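Histidinol-phosphatase (Listeria monocytogenes serotype 4b str. H7858, PDB 6NLR) probably hydrolyses L-histidinol phosphate to L-histidinol and phosphate in histidine biosynthesis, using a trinuclear metal centre. Local coordinates at residues 10-14 / 38-42; 53-57 / 136-140; 88-92 / 114-118; 223-229 / 267-272. All coordinates share one frame; numbering follows the deposited sequence.

Interactions 1 and 3 share the mixed sheet: strand 34-40 carries one side of interaction 1, its neighbour 87-95 one side of interaction 3, and the two contacts touch through Glu39 and Phe92. Interaction 1 is the buried one and holds metal-site histidines, whereas interaction 3 mixes buried backbone with a polar histidine-carboxylate pair. Interaction 4 is partly buried and belongs to the three-stranded parallel sheet, where it joins strand 220-224 to the C-terminal helix with aromatic rings and an extended arginine. Interaction 2, at the surface, joins two helix starts, each capped within its own segment, through one backbone-to-carboxylate bond and the packing of Phe136; it and interaction 3 lie on opposite sides of the chain's centre.

Interaction 1 of 4, residues 10-14 / 38-42; sequences EFCPH and VEHAP. With MN (manganese (II) ion), chain D.
The manganese site formed with His260 brings His14, from the loop after strand 3-7, against His40 at the end of strand 34-40. His40 binds the metal through NE2 at 2.1 Å. His14 belongs to the same site, but as modelled its CE1 lies 2.1 Å from the manganese, so the orientation of its ring is doubtful. The two imidazoles are obliquely set, with centroids 4.9 Å apart and planes at 50°. SG of Cys12, anti to the backbone N (chi1 -178°), is thereby set between them: it sits above the centre of the His14 ring and also meets the edge of the His40 ring, 3.7 Å from His40 CD2. The Cys12 CB packs on the carboxylate of Glu39, 3.3 Å from Glu39 OE2. That buried carboxylate is held from several directions. Its OE2 accepts from His40 N at 2.9 Å and from His8 ND1, while OE1 bonds to Thr9 OG1. Glu39 is therefore a second-shell residue, tied to the backbone of one metal ligand and to the ring of another, His8, which binds cobalt and stacks on His40. Histidines gathered from strand ends and the following loops are characteristic of the metal centre of the PHP domain.

Interaction 2 of 4, residues 53-57 / 136-140; sequences GDKEA and FSAED
Residues 53-57 and 136-140 run past each other in opposite chain directions, with CA atoms 6.5 Å apart at Gly53 and Asp140 and 5.8 Å apart at Ala57 and Phe136. At the first end Asp54 N donates to Asp140 OD1 over 3.2 Å in a nearly straight bond (167°), reaching the oxygen from above the carboxylate plane. The same OD1 forms a salt bridge with Arg132, so one oxygen ties together a turn, a helix start and strand 130-133. At the other end Phe136 CG is anti to the backbone N (chi1 -177°), which carries the ring across to residues 54-57. The backbone N of Ala57 lies over one face, and its CB packs 3.7 Å from Phe136 CD1. Two acidic side chains stand round the ring's far end: Asp54 OD2 lies 3.6 Å from Phe136 CE2, and Glu56 CG 4.0 Å from Phe136 CE1. Asp54 keeps its other oxygen, OD1, for a capping bond from Glu56 N, made with the anti lone pair. Within 136-140, Ser137 OG accepts from Asp140 N at 3.1 Å. The contact thus joins the turn leading into helix 56-59 to Ser137, the classic side-chain N-cap that opens helix 138-149.

Interaction 3 of 4, residues 88-92 / 114-118; sequences IHIGF and QTDDG
His89 and Asp116 meet with their flat groups almost perpendicular, ring and carboxylate planes 84° apart. His89 ND1 donates to Asp116 OD2 over 2.8 Å in an essentially straight bond. The oxygen lies in the plane of the imidazole, yet the donor reaches it from well above the carboxylate plane. The far nitrogen, NE2, is hydrogen-bonded to Glu34 OE2, so the imidazole is fixed at both nitrogens; two acidic partners may favour its protonated form. Beside it the CB of His89 packs on the CB of Asp117 at 3.8 Å. The Asp117 carboxylate is engaged elsewhere, with Ser36, Arg3 and Arg178. Phe92 and Thr115 cross at about a right angle. Thr115 CG2 touches Phe92 CE2 at 3.9 Å and also rests on the CA of Gly91, while OG1, set between the backbone N and the carbonyl carbon (chi1 69°), hydrogen-bonds back to Gly112 O. Between these side-chain pairs Asp116 N donates to Ile90 O at 2.9 Å. A water bridges the two backbones, accepting from Phe92 N at 3.0 Å and donating to Asp117 O at 2.9 Å. The contact closes a beta-alpha-beta unit, in which helix 101-111 connects the parallel strands 87-95 and 117-127.

Interaction 4 of 4, residues 223-229 / 267-272; sequences FNTAGLF and RGYSTY
Gly268, at the N-cap of helix 269-276, takes a positive phi of 67° and brings its CA to 5.5 Å from the CA of Thr225. Just before it, Arg267 O accepts from Thr225 OG1 over 2.9 Å, the donor above the carbonyl plane. Tyr255 OH is a second partner of that oxygen. From the same residue the Arg267 side chain runs extended past Phe229 in the opposite direction, so that the methylenes rather than the charge meet the ring: Arg267 CD lies 3.5 Å from Phe229 CD2. Its guanidinium is nearly parallel to that ring, with planes 13° apart, and is covered on one face by Ala226, while NE donates to Ser257 O. Further along the helix, Phe223 offers a ring face to Tyr272 in an offset edge-to-face pair, planes at 62° and Phe223 CD1 3.4 Å from Tyr272 CD1. Leu228 and Thr271 reach toward each other tip to tip, CD1 of the leucine 3.9 Å from CG2 of the threonine. Asn224 OD1 accepts from Ala226 N at 3.0 Å, and its ND2 bonds to the cobalt ligand Asp258. This Asx turn carries the chain out of strand 220-224 beside the metal centre, with the C-terminal helix packed against the strand end and its loop.

Interaction 1 of 4, residues 10-14 / 38-42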
loop_
_atom_site.group_PDB
_atom_site.type_symbol
_atom_site.label_atom_id
_atom_site.label_comp_id
_atom_site.label_asym_id
_atom_site.label_seq_id
_atom_site.Cartn_x
_atom_site.Cartn_y
_atom_site.Cartn_z
ATOM N N GLU A 10 10.074 -11.235 -6.269
ATOM C CA GLU A 10 11.554 -11.101 -6.335
ATOM C C GLU A 10 11.934 -9.780 -7.024
ATOM O O GLU A 10 13.093 -9.388 -6.890
ATOM C CB GLU A 10 12.208 -12.313 -7.014
ATOM C CG GLU A 10 11.890 -12.480 -8.505
ATOM C CD GLU A 10 10.575 -13.189 -8.861
ATOM O OE1 GLU A 10 9.680 -13.351 -7.976
ATOM O OE2 GLU A 10 10.415 -13.539 -10.038
ATOM N N PHE A 11 11.015 -9.085 -7.701
ATOM C CA PHE A 11 11.307 -7.778 -8.362
ATOM C C PHE A 11 11.311 -6.635 -7.336
ATOM O O PHE A 11 11.632 -5.503 -7.687
ATOM C CB PHE A 11 10.351 -7.539 -9.535
ATOM C CG PHE A 11 10.718 -8.345 -10.756
ATOM C CD1 PHE A 11 10.240 -9.636 -10.935
ATOM C CD2 PHE A 11 11.568 -7.828 -11.721
ATOM C CE1 PHE A 11 10.596 -10.381 -12.049
ATOM C CE2 PHE A 11 11.938 -8.579 -12.824
ATOM C CZ PHE A 11 11.441 -9.848 -12.995
ATOM N N CYS A 12 10.956 -6.919 -6.087
ATOM C CA CYS A 12 10.960 -5.928 -4.987
ATOM C C CYS A 12 12.350 -5.908 -4.351
ATOM O O CYS A 12 12.722 -6.871 -3.686
ATOM C CB CYS A 12 9.912 -6.275 -3.938
ATOM S SG CYS A 12 9.860 -5.041 -2.625
ATOM N N PRO A 13 13.144 -4.825 -4.483
ATOM C CA PRO A 13 14.511 -4.810 -3.948
ATOM C C PRO A 13 14.575 -4.937 -2.409
ATOM O O PRO A 13 15.550 -5.428 -1.928
ATOM C CB PRO A 13 15.121 -3.470 -4.426
ATOM C CG PRO A 13 14.150 -2.959 -5.493
ATOM C CD PRO A 13 12.792 -3.552 -5.139
ATOM N N HIS A 14 13.524 -4.567 -1.670
ATOM C CA HIS A 14 13.497 -4.639 -0.182
ATOM C C HIS A 14 12.737 -5.883 0.308
ATOM O O HIS A 14 12.535 -5.996 1.524
ATOM C CB HIS A 14 12.897 -3.363 0.422
ATOM C CG HIS A 14 11.535 -3.009 -0.072
ATOM N ND1 HIS A 14 10.370 -3.444 0.520
ATOM C CD2 HIS A 14 11.156 -2.211 -1.094
ATOM C CE1 HIS A 14 9.340 -2.948 -0.136
ATOM N NE2 HIS A 14 9.790 -2.196 -1.130
ATOM N N VAL A 38 1.031 -7.026 -7.248
ATOM C CA VAL A 38 1.020 -5.557 -7.385
ATOM C C VAL A 38 2.376 -5.042 -6.902
ATOM O O VAL A 38 2.482 -4.463 -5.798
ATOM C CB VAL A 38 -0.204 -4.937 -6.679
ATOM C CG1 VAL A 38 -1.457 -5.172 -7.512
ATOM C CG2 VAL A 38 -0.406 -5.476 -5.273
ATOM N N GLU A 39 3.390 -5.270 -7.720
ATOM C CA GLU A 39 4.776 -4.894 -7.386
ATOM C C GLU A 39 4.885 -3.364 -7.351
ATOM O O GLU A 39 4.128 -2.670 -8.084
ATOM C CB GLU A 39 5.741 -5.518 -8.385
ATOM C CG GLU A 39 7.165 -5.430 -7.913
ATOM C CD GLU A 39 7.328 -5.933 -6.482
ATOM O OE1 GLU A 39 7.462 -7.147 -6.310
ATOM O OE2 GLU A 39 7.291 -5.085 -5.565
ATOM N N HIS A 40 5.801 -2.836 -6.539
ATOM C CA HIS A 40 6.076 -1.379 -6.501
ATOM C C HIS A 40 6.436 -0.852 -7.889
ATOM O O HIS A 40 7.388 -1.381 -8.503
ATOM C CB HIS A 40 7.214 -1.088 -5.543
ATOM C CG HIS A 40 6.866 -1.459 -4.156
ATOM N ND1 HIS A 40 5.985 -0.706 -3.413
ATOM C CD2 HIS A 40 7.280 -2.483 -3.385
ATOM C CE1 HIS A 40 5.870 -1.249 -2.212
ATOM N NE2 HIS A 40 6.652 -2.342 -2.178
ATOM N N ALA A 41 5.712 0.161 -8.368
ATOM C CA ALA A 41 6.028 0.838 -9.647
ATOM C C ALA A 41 7.338 1.595 -9.477
ATOM O O ALA A 41 7.572 2.146 -8.410
ATOM C CB ALA A 41 4.926 1.780 -10.053
ATOM N N PRO A 42 8.202 1.663 -10.509
ATOM C CA PRO A 42 9.392 2.514 -10.472
ATOM C C PRO A 42 9.101 3.974 -10.072
ATOM O O PRO A 42 8.097 4.522 -10.515
ATOM C CB PRO A 42 9.906 2.462 -11.921
ATOM C CG PRO A 42 9.428 1.118 -12.436
ATOM C CD PRO A 42 8.075 0.917 -11.770
HETATM MN MN MN D . 7.285 -3.404 -0.433
#

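Interaction 2 of 4, residues 53-57 / 136-140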
loop_
_atom_site.group_PDB
_atom_site.type_symbol
_atom_site.label_atom_id
_atom_site.label_comp_id
_atom_site.label_asym_id
_atom_site.label_seq_id
_atom_site.Cartn_x
_atom_site.Cartn_y
_atom_site.Cartn_z
ATOM N N GLY A 53 16.627 11.875 4.260
ATOM C CA GLY A 53 16.484 10.675 5.095
ATOM C C GLY A 53 17.300 9.532 4.529
ATOM O O GLY A 53 18.085 9.737 3.572
ATOM N N ASP A 54 17.118 8.351 5.093
ATOM C CA ASP A 54 17.921 7.156 4.739
ATOM C C ASP A 54 17.769 6.887 3.237
ATOM O O ASP A 54 16.669 6.615 2.815
ATOM C CB ASP A 54 17.505 5.991 5.627
ATOM C CG ASP A 54 18.520 4.869 5.607
ATOM O OD1 ASP A 54 18.862 4.439 4.496
ATOM O OD2 ASP A 54 18.944 4.443 6.686
ATOM N N LYS A 55 18.852 7.000 2.460
ATOM C CA LYS A 55 18.864 6.765 0.986
ATOM C C LYS A 55 18.281 5.378 0.664
ATOM O O LYS A 55 17.660 5.216 -0.375
ATOM C CB LYS A 55 20.281 6.921 0.433
ATOM C CG LYS A 55 20.771 8.367 0.408
ATOM C CD LYS A 55 22.209 8.507 0.091
ATOM C CE LYS A 55 22.657 9.946 0.231
ATOM N NZ LYS A 55 24.089 10.083 -0.099
ATOM N N GLU A 56 18.461 4.398 1.540
ATOM C CA GLU A 56 17.974 3.009 1.314
ATOM C C GLU A 56 16.452 2.999 1.141
ATOM O O GLU A 56 15.945 2.179 0.361
ATOM C CB GLU A 56 18.436 2.120 2.468
ATOM C CG GLU A 56 18.038 0.659 2.333
ATOM C CD GLU A 56 18.672 -0.233 3.411
ATOM O OE1 GLU A 56 19.810 0.082 3.852
ATOM O OE2 GLU A 56 18.023 -1.225 3.837
ATOM N N ALA A 57 15.724 3.899 1.795
ATOM C CA ALA A 57 14.252 3.980 1.639
ATOM C C ALA A 57 13.923 4.288 0.177
ATOM O O ALA A 57 12.859 3.929 -0.266
ATOM C CB ALA A 57 13.686 5.027 2.562
ATOM N N PHE A 136 9.829 3.536 6.483
ATOM C CA PHE A 136 11.168 2.905 6.463
ATOM C C PHE A 136 11.555 2.454 7.880
ATOM O O PHE A 136 11.907 1.303 8.072
ATOM C CB PHE A 136 12.219 3.812 5.826
ATOM C CG PHE A 136 13.564 3.139 5.753
ATOM C CD1 PHE A 136 13.802 2.121 4.832
ATOM C CD2 PHE A 136 14.565 3.465 6.654
ATOM C CE1 PHE A 136 15.030 1.473 4.804
ATOM C CE2 PHE A 136 15.777 2.787 6.649
ATOM C CZ PHE A 136 16.014 1.809 5.719
ATOM N N SER A 137 11.537 3.338 8.867
ATOM C CA SER A 137 11.930 2.970 10.246
ATOM C C SER A 137 11.384 4.017 11.213
ATOM O O SER A 137 11.162 5.188 10.790
ATOM C CB SER A 137 13.436 2.817 10.391
ATOM O OG SER A 137 14.041 4.101 10.589
ATOM N N ALA A 138 11.193 3.614 12.464
ATOM C CA ALA A 138 10.683 4.500 13.532
ATOM C C ALA A 138 11.563 5.756 13.623
ATOM O O ALA A 138 10.999 6.869 13.695
ATOM C CB ALA A 138 10.645 3.743 14.829
ATOM N N GLU A 139 12.888 5.590 13.647
ATOM C CA GLU A 139 13.843 6.710 13.871
ATOM C C GLU A 139 13.787 7.646 12.649
ATOM O O GLU A 139 13.773 8.886 12.828
ATOM C CB GLU A 139 15.254 6.183 14.130
ATOM C CG GLU A 139 15.366 5.394 15.426
ATOM C CD GLU A 139 15.018 3.901 15.388
ATOM O OE1 GLU A 139 14.620 3.350 14.307
ATOM O OE2 GLU A 139 15.177 3.261 16.446
ATOM N N ASP A 140 13.722 7.077 11.452
ATOM C CA ASP A 140 13.695 7.880 10.213
ATOM C C ASP A 140 12.359 8.621 10.145
ATOM O O ASP A 140 12.355 9.812 9.743
ATOM C CB ASP A 140 13.960 7.003 8.996
ATOM C CG ASP A 140 13.965 7.798 7.717
ATOM O OD1 ASP A 140 14.992 8.503 7.469
ATOM O OD2 ASP A 140 12.950 7.728 7.001
#

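Interaction 3 of 4, residues 88-92 / 114-118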
loop_
_atom_site.group_PDB
_atom_site.type_symbol
_atom_site.label_atom_id
_atom_site.label_comp_id
_atom_site.label_asym_id
_atom_site.label_seq_id
_atom_site.Cartn_x
_atom_site.Cartn_y
_atom_site.Cartn_z
ATOM N N ILE A 88 -4.934 -15.169 -11.172
ATOM C CA ILE A 88 -3.837 -14.207 -10.865
ATOM C C ILE A 88 -4.067 -12.914 -11.642
ATOM O O ILE A 88 -4.260 -12.981 -12.851
ATOM C CB ILE A 88 -2.470 -14.853 -11.128
ATOM C CG1 ILE A 88 -2.270 -16.016 -10.145
ATOM C CG2 ILE A 88 -1.360 -13.816 -11.052
ATOM C CD1 ILE A 88 -1.028 -16.823 -10.349
ATOM N N HIS A 89 -4.067 -11.790 -10.942
ATOM C CA HIS A 89 -4.085 -10.440 -11.550
ATOM C C HIS A 89 -2.667 -9.871 -11.462
ATOM O O HIS A 89 -1.919 -10.241 -10.531
ATOM C CB HIS A 89 -5.123 -9.532 -10.884
ATOM C CG HIS A 89 -6.509 -10.075 -10.860
ATOM N ND1 HIS A 89 -7.229 -10.294 -11.997
ATOM C CD2 HIS A 89 -7.315 -10.428 -9.820
ATOM C CE1 HIS A 89 -8.430 -10.764 -11.678
ATOM N NE2 HIS A 89 -8.502 -10.859 -10.331
ATOM N N ILE A 90 -2.305 -9.037 -12.428
ATOM C CA ILE A 90 -0.971 -8.402 -12.518
ATOM C C ILE A 90 -1.170 -6.895 -12.558
ATOM O O ILE A 90 -1.938 -6.400 -13.365
ATOM C CB ILE A 90 -0.210 -8.912 -13.748
ATOM C CG1 ILE A 90 -0.147 -10.443 -13.765
ATOM C CG2 ILE A 90 1.168 -8.273 -13.789
ATOM C CD1 ILE A 90 0.401 -11.029 -15.040
ATOM N N GLY A 91 -0.457 -6.180 -11.712
ATOM C CA GLY A 91 -0.447 -4.712 -11.752
ATOM C C GLY A 91 0.636 -4.170 -10.863
ATOM O O GLY A 91 1.683 -4.836 -10.696
ATOM N N PHE A 92 0.414 -2.975 -10.343
ATOM C CA PHE A 92 1.398 -2.270 -9.501
ATOM C C PHE A 92 0.746 -1.775 -8.226
ATOM O O PHE A 92 -0.462 -1.423 -8.225
ATOM C CB PHE A 92 1.964 -1.073 -10.266
ATOM C CG PHE A 92 2.694 -1.465 -11.519
ATOM C CD1 PHE A 92 3.967 -2.022 -11.451
ATOM C CD2 PHE A 92 2.090 -1.315 -12.757
ATOM C CE1 PHE A 92 4.636 -2.411 -12.603
ATOM C CE2 PHE A 92 2.778 -1.668 -13.908
ATOM C CZ PHE A 92 4.044 -2.210 -13.827
ATOM N N GLN A 114 -1.365 -3.125 -19.659
ATOM C CA GLN A 114 -0.764 -4.464 -19.393
ATOM C C GLN A 114 -1.211 -5.003 -18.026
ATOM O O GLN A 114 -0.733 -6.070 -17.645
ATOM C CB GLN A 114 0.759 -4.373 -19.478
ATOM C CG GLN A 114 1.264 -4.255 -20.917
ATOM C CD GLN A 114 2.762 -4.110 -20.919
ATOM O OE1 GLN A 114 3.487 -5.097 -20.783
ATOM N NE2 GLN A 114 3.225 -2.874 -21.030
ATOM N N THR A 115 -2.094 -4.297 -17.318
ATOM C CA THR A 115 -2.459 -4.602 -15.910
ATOM C C THR A 115 -3.950 -4.909 -15.822
ATOM O O THR A 115 -4.679 -4.481 -16.689
ATOM C CB THR A 115 -2.110 -3.446 -14.970
ATOM O OG1 THR A 115 -2.983 -2.348 -15.240
ATOM C CG2 THR A 115 -0.672 -3.010 -15.116
ATOM N N ASP A 116 -4.333 -5.520 -14.717
ATOM C CA ASP A 116 -5.623 -6.166 -14.411
ATOM C C ASP A 116 -6.072 -5.803 -12.988
ATOM O O ASP A 116 -7.155 -6.200 -12.585
ATOM C CB ASP A 116 -5.305 -7.659 -14.419
ATOM C CG ASP A 116 -6.488 -8.537 -14.665
ATOM O OD1 ASP A 116 -7.565 -7.964 -14.878
ATOM O OD2 ASP A 116 -6.314 -9.782 -14.645
ATOM N N ASP A 117 -5.205 -5.176 -12.190
ATOM C CA ASP A 117 -5.520 -4.748 -10.801
ATOM C C ASP A 117 -4.484 -3.701 -10.418
ATOM O O ASP A 117 -3.553 -3.421 -11.222
ATOM C CB ASP A 117 -5.554 -5.936 -9.832
ATOM C CG ASP A 117 -6.311 -5.711 -8.527
ATOM O OD1 ASP A 117 -6.965 -4.646 -8.385
ATOM O OD2 ASP A 117 -6.247 -6.623 -7.642
ATOM N N GLY A 118 -4.651 -3.117 -9.246
ATOM C CA GLY A 118 -3.771 -2.023 -8.814
ATOM C C GLY A 118 -4.135 -1.558 -7.430
ATOM O O GLY A 118 -5.292 -1.729 -7.019
HETATM O O HOH W 1 -1.679 -1.349 -11.793
#

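Interaction 4 of 4, residues 223-229 / 267-272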
loop_
_atom_site.group_PDB
_atom_site.type_symbol
_atom_site.label_atom_id
_atom_site.label_comp_id
_atom_site.label_asym_id
_atom_site.label_seq_id
_atom_site.Cartn_x
_atom_site.Cartn_y
_atom_site.Cartn_z
ATOM N N PHE A 223 -7.580 -3.868 2.799
ATOM C CA PHE A 223 -7.633 -4.278 4.226
ATOM C C PHE A 223 -6.318 -5.013 4.478
ATOM O O PHE A 223 -6.203 -6.221 4.185
ATOM C CB PHE A 223 -8.857 -5.132 4.561
ATOM C CG PHE A 223 -8.926 -5.529 6.016
ATOM C CD1 PHE A 223 -8.138 -6.562 6.524
ATOM C CD2 PHE A 223 -9.768 -4.870 6.889
ATOM C CE1 PHE A 223 -8.207 -6.936 7.853
ATOM C CE2 PHE A 223 -9.823 -5.233 8.231
ATOM C CZ PHE A 223 -9.043 -6.262 8.714
ATOM N N ASN A 224 -5.329 -4.265 4.963
ATOM C CA ASN A 224 -3.908 -4.683 4.943
ATOM C C ASN A 224 -3.497 -5.221 6.330
ATOM O O ASN A 224 -3.555 -4.472 7.326
ATOM C CB ASN A 224 -3.093 -3.529 4.388
ATOM C CG ASN A 224 -1.645 -3.870 4.132
ATOM O OD1 ASN A 224 -0.996 -4.505 4.966
ATOM N ND2 ASN A 224 -1.149 -3.441 2.979
ATOM N N THR A 225 -3.091 -6.484 6.390
ATOM C CA THR A 225 -2.760 -7.203 7.645
ATOM C C THR A 225 -1.273 -7.103 7.985
ATOM O O THR A 225 -0.900 -7.558 9.088
ATOM C CB THR A 225 -3.236 -8.656 7.589
ATOM O OG1 THR A 225 -2.579 -9.284 6.471
ATOM C CG2 THR A 225 -4.750 -8.711 7.489
ATOM N N ALA A 226 -0.459 -6.464 7.148
ATOM C CA ALA A 226 1.008 -6.381 7.373
ATOM C C ALA A 226 1.306 -5.768 8.751
ATOM O O ALA A 226 2.267 -6.191 9.376
ATOM C CB ALA A 226 1.668 -5.580 6.281
ATOM N N GLY A 227 0.517 -4.782 9.178
ATOM C CA GLY A 227 0.728 -4.048 10.438
ATOM C C GLY A 227 0.716 -4.964 11.647
ATOM O O GLY A 227 1.441 -4.649 12.636
ATOM N N LEU A 228 -0.048 -6.068 11.594
ATOM C CA LEU A 228 -0.139 -7.058 12.704
ATOM C C LEU A 228 1.246 -7.678 12.951
ATOM O O LEU A 228 1.506 -8.121 14.077
ATOM C CB LEU A 228 -1.168 -8.145 12.352
ATOM C CG LEU A 228 -2.624 -7.692 12.216
ATOM C CD1 LEU A 228 -3.490 -8.856 11.746
ATOM C CD2 LEU A 228 -3.152 -7.094 13.524
ATOM N N PHE A 229 2.102 -7.738 11.924
ATOM C CA PHE A 229 3.410 -8.449 11.951
ATOM C C PHE A 229 4.581 -7.449 11.970
ATOM O O PHE A 229 5.735 -7.896 11.855
ATOM C CB PHE A 229 3.427 -9.447 10.789
ATOM C CG PHE A 229 2.256 -10.404 10.865
ATOM C CD1 PHE A 229 2.332 -11.547 11.647
ATOM C CD2 PHE A 229 1.049 -10.120 10.238
ATOM C CE1 PHE A 229 1.250 -12.407 11.767
ATOM C CE2 PHE A 229 -0.044 -10.973 10.374
ATOM C CZ PHE A 229 0.059 -12.109 11.148
ATOM N N ARG A 267 -1.198 -14.322 5.955
ATOM C CA ARG A 267 -1.050 -13.825 7.350
ATOM C C ARG A 267 -2.257 -12.932 7.700
ATOM O O ARG A 267 -2.691 -12.120 6.854
ATOM C CB ARG A 267 0.292 -13.104 7.536
ATOM C CG ARG A 267 0.393 -11.775 6.799
ATOM C CD ARG A 267 1.787 -11.199 6.959
ATOM N NE ARG A 267 2.031 -10.062 6.076
ATOM C CZ ARG A 267 3.149 -9.345 6.080
ATOM N NH1 ARG A 267 4.109 -9.607 6.956
ATOM N NH2 ARG A 267 3.308 -8.355 5.215
ATOM N N GLY A 268 -2.805 -13.102 8.898
ATOM C CA GLY A 268 -3.911 -12.280 9.428
ATOM C C GLY A 268 -5.223 -12.481 8.651
ATOM O O GLY A 268 -6.178 -11.683 8.855
ATOM N N TYR A 269 -5.352 -13.540 7.846
ATOM C CA TYR A 269 -6.589 -13.729 7.057
ATOM C C TYR A 269 -7.793 -13.882 7.998
ATOM O O TYR A 269 -8.852 -13.250 7.674
ATOM C CB TYR A 269 -6.514 -14.881 6.065
ATOM C CG TYR A 269 -7.700 -14.855 5.148
ATOM C CD1 TYR A 269 -7.734 -13.966 4.097
ATOM C CD2 TYR A 269 -8.799 -15.686 5.355
ATOM C CE1 TYR A 269 -8.804 -13.912 3.231
ATOM C CE2 TYR A 269 -9.896 -15.635 4.512
ATOM C CZ TYR A 269 -9.906 -14.724 3.464
ATOM O OH TYR A 269 -10.980 -14.653 2.630
ATOM N N SER A 270 -7.682 -14.673 9.074
ATOM C CA SER A 270 -8.822 -14.876 10.022
ATOM C C SER A 270 -9.204 -13.520 10.619
ATOM O O SER A 270 -10.408 -13.301 10.840
ATOM C CB SER A 270 -8.567 -15.877 11.134
ATOM O OG SER A 270 -9.712 -15.953 12.037
ATOM N N THR A 271 -8.224 -12.644 10.875
ATOM C CA THR A 271 -8.460 -11.316 11.494
ATOM C C THR A 271 -9.261 -10.463 10.513
ATOM O O THR A 271 -10.162 -9.757 10.991
ATOM C CB THR A 271 -7.152 -10.631 11.909
ATOM O OG1 THR A 271 -6.574 -11.456 12.922
ATOM C CG2 THR A 271 -7.330 -9.211 12.403
ATOM N N TYR A 272 -8.970 -10.574 9.218
ATOM C CA TYR A 272 -9.738 -9.873 8.159
ATOM C C TYR A 272 -11.207 -10.300 8.227
ATOM O O TYR A 272 -12.077 -9.433 8.285
ATOM C CB TYR A 272 -9.108 -10.115 6.785
ATOM C CG TYR A 272 -10.034 -9.968 5.604
ATOM C CD1 TYR A 272 -10.415 -8.717 5.161
ATOM C CD2 TYR A 272 -10.517 -11.074 4.924
ATOM C CE1 TYR A 272 -11.287 -8.561 4.091
ATOM C CE2 TYR A 272 -11.366 -10.938 3.838
ATOM C CZ TYR A 272 -11.747 -9.679 3.418
ATOM O OH TYR A 272 -12.563 -9.535 2.340
#